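Local coordinates for protein paenibacillus xanthan lyase (Paenibacillus, PDB 6F2P) that cleaves the polysaccharide xanthan as a lyase, probably by the beta-elimination chemistry of polysaccharide lyase family 8, at residues S687-S692 and I706-S711; K732-V737 and D812-G817. All blocks are in the same frame, centred on the assembly; numbering follows the deposited sequence.

In the fold
The two contacts follow in series, neither nested nor crossed. Interaction 1 comes first: strand 688-694 lies in one sheet of the C-terminal beta-sandwich, and strand 703-708 closes a short loop by packing opposite it from the second sheet. After strand 714-718 of the first sheet and 722-726 of the second, the chain adds strand 731-736 beside 703-708, and interaction 2 opens. The chain returns to the first sheet through strand 744-750, enters the next beta-rich region, and closes the loop at 812-817. The centres of the two contacts lie about 17 Å apart, and Ile-691 also packs on Phe-733. One contact holds two sheets face to face; the other ties their sandwich to what follows.

Interaction 1: residues S687-S692 and I706-S711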
loop_
_atom_site.group_PDB
_atom_site.type_symbol
_atom_site.label_atom_id
_atom_site.label_comp_id
_atom_site.label_asym_id
_atom_site.label_seq_id
_atom_site.Cartn_x
_atom_site.Cartn_y
_atom_site.Cartn_z
ATOM N N SER A 687 29.707 -7.036 -5.251
ATOM C CA SER A 687 29.356 -8.289 -5.914
ATOM C C SER A 687 27.949 -8.356 -6.528
ATOM O O SER A 687 27.674 -9.228 -7.346
ATOM C CB SER A 687 29.548 -9.460 -4.950
ATOM O OG SER A 687 28.620 -9.389 -3.880
ATOM N N ASP A 688 27.055 -7.452 -6.145
ATOM C CA ASP A 688 25.685 -7.541 -6.648
ATOM C C ASP A 688 24.917 -6.228 -6.651
ATOM O O ASP A 688 25.338 -5.224 -6.069
ATOM C CB ASP A 688 24.894 -8.605 -5.883
ATOM C CG ASP A 688 24.979 -8.432 -4.373
ATOM O OD1 ASP A 688 24.696 -7.322 -3.873
ATOM O OD2 ASP A 688 25.335 -9.411 -3.685
ATOM N N PHE A 689 23.770 -6.257 -7.311
ATOM C CA PHE A 689 22.930 -5.086 -7.446
ATOM C C PHE A 689 21.486 -5.529 -7.299
ATOM O O PHE A 689 21.005 -6.369 -8.066
ATOM C CB PHE A 689 23.141 -4.456 -8.813
ATOM C CG PHE A 689 22.670 -3.052 -8.904
ATOM C CD1 PHE A 689 21.323 -2.768 -9.026
ATOM C CD2 PHE A 689 23.574 -2.007 -8.876
ATOM C CE1 PHE A 689 20.885 -1.457 -9.107
ATOM C CE2 PHE A 689 23.147 -0.702 -8.955
ATOM C CZ PHE A 689 21.802 -0.424 -9.073
ATOM N N GLU A 690 20.794 -4.974 -6.309
ATOM C CA GLU A 690 19.415 -5.366 -6.058
ATOM C C GLU A 690 18.448 -4.209 -6.292
ATOM O O GLU A 690 18.739 -3.057 -5.959
ATOM C CB GLU A 690 19.273 -5.916 -4.646
ATOM C CG GLU A 690 17.857 -6.263 -4.280
ATOM C CD GLU A 690 17.719 -6.715 -2.843
ATOM O OE1 GLU A 690 18.707 -6.628 -2.084
ATOM O OE2 GLU A 690 16.615 -7.160 -2.477
ATOM N N ILE A 691 17.301 -4.522 -6.881
ATOM C CA ILE A 691 16.281 -3.517 -7.141
ATOM C C ILE A 691 14.918 -3.930 -6.584
ATOM O O ILE A 691 14.478 -5.068 -6.759
ATOM C CB ILE A 691 16.144 -3.244 -8.640
ATOM C CG1 ILE A 691 17.475 -2.771 -9.213
ATOM C CG2 ILE A 691 15.054 -2.206 -8.895
ATOM C CD1 ILE A 691 18.025 -3.671 -10.289
ATOM N N SER A 692 14.259 -3.005 -5.899
ATOM C CA SER A 692 12.915 -3.250 -5.390
ATOM C C SER A 692 11.928 -2.320 -6.083
ATOM O O SER A 692 12.160 -1.112 -6.169
ATOM C CB SER A 692 12.866 -3.032 -3.883
ATOM O OG SER A 692 11.601 -3.394 -3.353
ATOM N N ILE A 706 11.685 -1.569 -16.240
ATOM C CA ILE A 706 12.757 -0.876 -15.552
ATOM C C ILE A 706 14.096 -1.137 -16.255
ATOM O O ILE A 706 14.434 -2.284 -16.576
ATOM C CB ILE A 706 12.852 -1.352 -14.089
ATOM C CG1 ILE A 706 11.549 -1.047 -13.326
ATOM C CG2 ILE A 706 14.074 -0.755 -13.396
ATOM C CD1 ILE A 706 11.353 0.397 -12.925
ATOM N N ASP A 707 14.849 -0.073 -16.514
ATOM C CA ASP A 707 16.227 -0.222 -16.967
ATOM C C ASP A 707 17.150 0.248 -15.860
ATOM O O ASP A 707 16.851 1.220 -15.163
ATOM C CB ASP A 707 16.488 0.592 -18.235
ATOM C CG ASP A 707 15.754 0.040 -19.453
ATOM O OD1 ASP A 707 15.369 -1.147 -19.432
ATOM O OD2 ASP A 707 15.568 0.794 -20.437
ATOM N N VAL A 708 18.264 -0.451 -15.681
ATOM C CA VAL A 708 19.304 0.025 -14.782
ATOM C C VAL A 708 20.614 0.174 -15.549
ATOM O O VAL A 708 21.148 -0.793 -16.082
ATOM C CB VAL A 708 19.490 -0.897 -13.569
ATOM C CG1 VAL A 708 20.633 -0.411 -12.707
ATOM C CG2 VAL A 708 18.219 -0.954 -12.761
ATOM N N ASN A 709 21.117 1.403 -15.595
ATOM C CA ASN A 709 22.257 1.770 -16.422
ATOM C C ASN A 709 23.581 1.238 -15.879
ATOM O O ASN A 709 24.476 2.008 -15.524
ATOM C CB ASN A 709 22.317 3.292 -16.564
ATOM C CG ASN A 709 23.110 3.729 -17.773
ATOM O OD1 ASN A 709 23.639 2.902 -18.499
ATOM N ND2 ASN A 709 23.187 5.036 -18.004
ATOM N N LYS A 710 23.696 -0.084 -15.819
ATOM C CA LYS A 710 24.915 -0.738 -15.357
ATOM C C LYS A 710 24.944 -2.182 -15.823
ATOM O O LYS A 710 23.904 -2.831 -15.947
ATOM C CB LYS A 710 25.034 -0.688 -13.836
ATOM C CG LYS A 710 26.417 -1.010 -13.354
ATOM C CD LYS A 710 26.501 -1.161 -11.852
ATOM C CE LYS A 710 27.741 -0.455 -11.332
ATOM N NZ LYS A 710 27.598 1.036 -11.455
ATOM N N SER A 711 26.145 -2.681 -16.077
ATOM C CA SER A 711 26.331 -4.025 -16.597
ATOM C C SER A 711 26.278 -5.054 -15.479
ATOM O O SER A 711 26.922 -4.886 -14.446
ATOM C CB SER A 711 27.676 -4.116 -17.320
ATOM O OG SER A 711 27.851 -5.394 -17.903
#
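Phe-689 and Val-708 meet because each sends a gamma carbon anti to its own backbone N, the phenylalanine with chi1 at -162° and the valine, through CG1, at 177°, while their strands face each other from two different sheets. The side chains come from opposite directions, and CG1 of Val-708 lies 3.8 Å from CE1 of Phe-689 and as close to CZ, approaching the ring obliquely at the end remote from its backbone. The other branch of the valine serves a second partner: CG2 lies 3.7 Å from CD1 of Ile-691, where the two aliphatic groups slide past each other. One forked side chain thus engages two residues of strand 688-694, and Ile-691 adds a link within its own strand by setting CG1 at the edge of the Phe-689 ring, in its plane.

Beyond the valine, Lys-710 contributes its methylene chain, with CD 4.3 Å from CD2 of Phe-689, while its ammonium group extends to a long, weak ion pair with Glu-684 at the end of strand 678-684, the neighbour of strand 688-694. The backbone reaches this position through an inverse gamma turn centred on Asn-709, closed by a 2.7 Å hydrogen bond from N of Lys-710 to O of Val-708. Replacing Val-708, whose two methyls divide the work, an alanine would probably leave a gap between the sheets and deprive both the Phe-689 ring and the Ile-691 CD1 methyl of this valine's methyl contacts.

CA of Ile-691 and CA of Val-708 are 8.9 Å apart, too far for strand pairing, and no hydrogen bond crosses. This is the face-to-face packing of a beta-sandwich: cohesion across the interface comes from buried hydrocarbon, whereas Phe-689 and Ile-691 are backbone hydrogen-bonded to Phe-749 and Val-747 within their own sheet.

Interaction 2: residues K732-V737 and D812-G817; sequences KFKVNV and DVTQPG
A single salt bridge forms the heart of this contact, which joins the C-terminal beta-sandwich of the lyase to the next beta-rich region of the chain. Lys-734, midway along strand 731-736, reaches from the outer face of its sheet to Asp-812, near the end of strand 806-813. NZ of Lys-734 gives a hydrogen bond of 2.9 Å to OD2 of Asp-812, meeting that oxygen from above the carboxylate plane, 35° out of it. The two side chains come from opposite directions. Although CG of Lys-734 occupies the crowded position between backbone N and carbonyl carbon (chi1 64°), the chain beyond it is fully extended and carries the ammonium group to the carboxylate, even though CA of Lys-734 and CA of Asp-812 are 10.2 Å apart. Its last methylene also passes close by, with CE 3.5 Å from OD2 of Asp-812.

The second carboxylate oxygen, OD1, is hydrogen-bonded to the hydroxyl of Tyr-705 on strand 703-708, the neighbour of 731-736. Two adjacent strands of one sheet therefore grip the two oxygens of one acid, which probably limits rotation of the carboxylate and would favour its charged form. Thr-814 adds an apolar flank, its CG2 methyl 3.8 Å from NZ of Lys-734, while its hydroxyl is hydrogen-bonded to the carbonyl of Ile-762 in the connecting segment.

With little area buried and the polar pair only partly shielded, this is a salt bridge across the junction of two successive beta-sheet regions, the sandwich of the family 8 lyase and the beta-rich region that follows it.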
loop_
_atom_site.group_PDB
_atom_site.type_symbol
_atom_site.label_atom_id
_atom_site.label_comp_id
_atom_site.label_asym_id
_atom_site.label_seq_id
_atom_site.Cartn_x
_atom_site.Cartn_y
_atom_site.Cartn_z
ATOM N N LYS A 732 18.154 -4.933 -17.646
ATOM C CA LYS A 732 16.804 -4.650 -18.113
ATOM C C LYS A 732 15.851 -5.707 -17.596
ATOM O O LYS A 732 16.138 -6.895 -17.694
ATOM C CB LYS A 732 16.744 -4.610 -19.644
ATOM C CG LYS A 732 17.431 -3.405 -20.265
ATOM C CD LYS A 732 17.160 -3.305 -21.770
ATOM C CE LYS A 732 17.669 -1.973 -22.321
ATOM N NZ LYS A 732 17.509 -1.831 -23.795
ATOM N N PHE A 733 14.723 -5.280 -17.037
ATOM C CA PHE A 733 13.679 -6.224 -16.653
ATOM C C PHE A 733 12.305 -5.587 -16.669
ATOM O O PHE A 733 12.184 -4.386 -16.898
ATOM C CB PHE A 733 13.967 -6.855 -15.288
ATOM C CG PHE A 733 13.946 -5.887 -14.136
ATOM C CD1 PHE A 733 15.056 -5.105 -13.845
ATOM C CD2 PHE A 733 12.828 -5.788 -13.316
ATOM C CE1 PHE A 733 15.043 -4.221 -12.765
ATOM C CE2 PHE A 733 12.806 -4.904 -12.234
ATOM C CZ PHE A 733 13.912 -4.120 -11.963
ATOM N N LYS A 734 11.271 -6.399 -16.450
ATOM C CA LYS A 734 9.908 -5.889 -16.313
ATOM C C LYS A 734 9.223 -6.587 -15.152
ATOM O O LYS A 734 9.616 -7.684 -14.773
ATOM C CB LYS A 734 9.098 -6.075 -17.600
ATOM C CG LYS A 734 8.863 -7.524 -17.984
ATOM C CD LYS A 734 8.205 -7.666 -19.355
ATOM C CE LYS A 734 8.036 -9.138 -19.705
ATOM N NZ LYS A 734 7.452 -9.355 -21.052
ATOM N N VAL A 735 8.207 -5.937 -14.593
ATOM C CA VAL A 735 7.426 -6.479 -13.490
ATOM C C VAL A 735 5.967 -6.527 -13.902
ATOM O O VAL A 735 5.444 -5.540 -14.422
ATOM C CB VAL A 735 7.483 -5.559 -12.266
ATOM C CG1 VAL A 735 6.868 -6.248 -11.052
ATOM C CG2 VAL A 735 8.913 -5.120 -11.981
ATOM N N ASN A 736 5.307 -7.662 -13.686
ATOM C CA ASN A 736 3.865 -7.737 -13.878
ATOM C C ASN A 736 3.178 -7.384 -12.563
ATOM O O ASN A 736 3.159 -8.182 -11.627
ATOM C CB ASN A 736 3.453 -9.133 -14.334
ATOM C CG ASN A 736 1.997 -9.201 -14.768
ATOM O OD1 ASN A 736 1.156 -8.410 -14.326
ATOM N ND2 ASN A 736 1.688 -10.163 -15.633
ATOM N N VAL A 737 2.610 -6.187 -12.489
ATOM C CA VAL A 737 2.105 -5.686 -11.215
ATOM C C VAL A 737 0.597 -5.791 -11.086
ATOM O O VAL A 737 0.014 -5.131 -10.239
ATOM C CB VAL A 737 2.515 -4.213 -10.978
ATOM C CG1 VAL A 737 4.017 -4.103 -10.769
ATOM C CG2 VAL A 737 2.070 -3.339 -12.148
ATOM N N ASP A 812 0.913 -6.629 -23.201
ATOM C CA ASP A 812 2.348 -6.394 -23.139
ATOM C C ASP A 812 2.963 -6.484 -24.543
ATOM O O ASP A 812 3.147 -7.578 -25.078
ATOM C CB ASP A 812 3.010 -7.407 -22.205
ATOM C CG ASP A 812 4.460 -7.070 -21.911
ATOM O OD1 ASP A 812 4.991 -6.110 -22.519
ATOM O OD2 ASP A 812 5.073 -7.774 -21.075
ATOM N N VAL A 813 3.270 -5.333 -25.136
ATOM C CA VAL A 813 3.925 -5.298 -26.440
ATOM C C VAL A 813 5.438 -5.326 -26.233
ATOM O O VAL A 813 6.063 -4.299 -25.943
ATOM C CB VAL A 813 3.515 -4.051 -27.244
ATOM C CG1 VAL A 813 4.210 -4.027 -28.612
ATOM C CG2 VAL A 813 1.997 -4.001 -27.397
ATOM N N THR A 814 6.018 -6.512 -26.393
ATOM C CA THR A 814 7.387 -6.778 -25.956
ATOM C C THR A 814 8.473 -6.319 -26.920
ATOM O O THR A 814 9.652 -6.315 -26.567
ATOM C CB THR A 814 7.585 -8.273 -25.697
ATOM O OG1 THR A 814 7.447 -8.988 -26.930
ATOM C CG2 THR A 814 6.545 -8.778 -24.696
ATOM N N GLN A 815 8.080 -5.953 -28.137
ATOM C CA GLN A 815 9.025 -5.475 -29.146
ATOM C C GLN A 815 8.473 -4.225 -29.803
ATOM O O GLN A 815 7.398 -4.260 -30.402
ATOM C CB GLN A 815 9.281 -6.541 -30.222
ATOM C CG GLN A 815 9.911 -7.814 -29.699
ATOM C CD GLN A 815 11.285 -7.567 -29.106
ATOM O OE1 GLN A 815 11.991 -6.642 -29.507
ATOM N NE2 GLN A 815 11.673 -8.399 -28.149
ATOM N N PRO A 816 9.208 -3.112 -29.701
ATOM C CA PRO A 816 8.766 -1.879 -30.356
ATOM C C PRO A 816 8.662 -2.086 -31.859
ATOM O O PRO A 816 9.465 -2.819 -32.429
ATOM C CB PRO A 816 9.891 -0.888 -30.033
ATOM C CG PRO A 816 11.077 -1.740 -29.730
ATOM C CD PRO A 816 10.537 -2.972 -29.082
ATOM N N GLY A 817 7.674 -1.457 -32.482
ATOM C CA GLY A 817 7.512 -1.518 -33.917
ATOM C C GLY A 817 6.151 -1.001 -34.327
ATOM O O GLY A 817 5.338 -0.629 -33.481
#